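Local coordinates for WbbM protein (Klebsiella pneumoniae, PDB 6U4B) that is probably a bifunctional glycosyltransferase that polymerises an O-antigen polysaccharide and binds magnesium, at residues 456-459 against 460-464. Sequence-based numbering, arbitrary orientation.
Sequences GEYL and QKTLN
Tyr458 and Thr462 meet one turn apart near the C-terminal end of helix 455-461, a short helix with one buried side in the region assigned to glycosyltransferase family 8. The contact has a packed inner side and a loose outer one. On the inner side, the ring is swung anti to the backbone N (chi1 170°), and Thr462 OG1 and CG2 both approach its CD1-CE1 side at an oblique angle, Thr462 CG2 lying 3.6 Å from Tyr458 CE1. Both hydroxyls are satisfied beyond the helix: Tyr458 OH is hydrogen-bonded to Asp508 and to the backbone N of Trp503, and Thr462 OG1 to Asp450. Leu459 and Leu463 continue this apolar side, running alongside each other in one direction, with Leu459 CD2 3.6 Å from Leu463 CD1; helix 434-441 packs against Leu459 through Met436 and Val440.

The backbone bonding becomes less regular toward Asn464. Lys461 N reaches Glu457 O at 2.9 Å with an N-H...O angle of 158°, whereas the angle narrows to 135° from Thr462 N to Tyr458 O. That same oxygen takes a second, weak bond from Leu463 N, and Asn464 then turns to positive phi. Toward solvent, Glu457 CG and Lys461 CG stand 3.9 Å apart, and Lys461 CG rests 3.3 Å from Glu457 O. Their salt bridge is long, with Glu457 OE2 3.9 Å from Lys461 NZ.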
# COMPACT_ATOMS: atom_id res chain seq x y z
N GLY A 456 10.65 -35.12 -31.33
CA GLY A 456 11.12 -34.64 -32.62
C GLY A 456 10.36 -35.25 -33.78
O GLY A 456 9.96 -34.55 -34.71
N GLU A 457 10.15 -36.57 -33.73
CA GLU A 457 9.38 -37.22 -34.78
C GLU A 457 7.92 -36.76 -34.75
O GLU A 457 7.30 -36.57 -35.81
CB GLU A 457 9.46 -38.74 -34.64
CG GLU A 457 8.95 -39.48 -35.87
CD GLU A 457 8.71 -40.95 -35.60
OE1 GLU A 457 9.49 -41.56 -34.84
OE2 GLU A 457 7.72 -41.49 -36.15
N TYR A 458 7.37 -36.57 -33.55
CA TYR A 458 5.99 -36.08 -33.43
C TYR A 458 5.83 -34.72 -34.07
O TYR A 458 4.83 -34.46 -34.76
CB TYR A 458 5.60 -36.04 -31.95
CG TYR A 458 4.29 -35.32 -31.66
CD1 TYR A 458 3.07 -35.94 -31.90
CD2 TYR A 458 4.28 -34.04 -31.13
CE1 TYR A 458 1.87 -35.30 -31.64
CE2 TYR A 458 3.08 -33.38 -30.86
CZ TYR A 458 1.88 -34.02 -31.12
OH TYR A 458 0.69 -33.38 -30.85
N LEU A 459 6.80 -33.83 -33.87
CA LEU A 459 6.72 -32.49 -34.46
C LEU A 459 6.78 -32.55 -35.98
O LEU A 459 6.08 -31.80 -36.67
CB LEU A 459 7.83 -31.60 -33.90
CG LEU A 459 7.79 -31.28 -32.41
CD1 LEU A 459 8.63 -30.04 -32.09
CD2 LEU A 459 6.36 -31.11 -31.91
N GLN A 460 7.61 -33.44 -36.53
CA GLN A 460 7.77 -33.50 -37.98
C GLN A 460 6.59 -34.20 -38.65
O GLN A 460 6.15 -33.76 -39.72
CB GLN A 460 9.07 -34.21 -38.34
CG GLN A 460 10.25 -33.27 -38.54
CD GLN A 460 11.44 -33.96 -39.18
OE1 GLN A 460 11.98 -34.92 -38.63
NE2 GLN A 460 11.84 -33.47 -40.35
N LYS A 461 6.07 -35.27 -38.06
CA LYS A 461 5.03 -36.07 -38.70
C LYS A 461 3.64 -35.54 -38.38
O LYS A 461 2.85 -35.25 -39.30
CB LYS A 461 5.17 -37.54 -38.27
CG LYS A 461 6.52 -38.15 -38.57
CD LYS A 461 6.77 -38.24 -40.07
CE LYS A 461 8.16 -38.80 -40.36
NZ LYS A 461 8.37 -40.13 -39.72
N THR A 462 3.31 -35.41 -37.10
CA THR A 462 1.95 -35.01 -36.73
C THR A 462 1.73 -33.52 -36.96
O THR A 462 0.66 -33.12 -37.44
CB THR A 462 1.67 -35.38 -35.27
OG1 THR A 462 1.76 -36.80 -35.11
CG2 THR A 462 0.27 -34.92 -34.87
N LEU A 463 2.72 -32.69 -36.64
CA LEU A 463 2.57 -31.25 -36.78
C LEU A 463 3.07 -30.72 -38.12
O LEU A 463 2.87 -29.54 -38.42
CB LEU A 463 3.29 -30.52 -35.64
CG LEU A 463 2.85 -30.88 -34.22
CD1 LEU A 463 3.26 -29.79 -33.24
CD2 LEU A 463 1.35 -31.14 -34.14
N ASN A 464 3.68 -31.58 -38.95
CA ASN A 464 4.14 -31.21 -40.29
C ASN A 464 5.06 -29.98 -40.25
O ASN A 464 4.92 -29.06 -41.05
CB ASN A 464 2.96 -30.98 -41.23
CG ASN A 464 2.06 -32.19 -41.33
OD1 ASN A 464 0.90 -32.15 -40.91
ND2 ASN A 464 2.57 -33.27 -41.90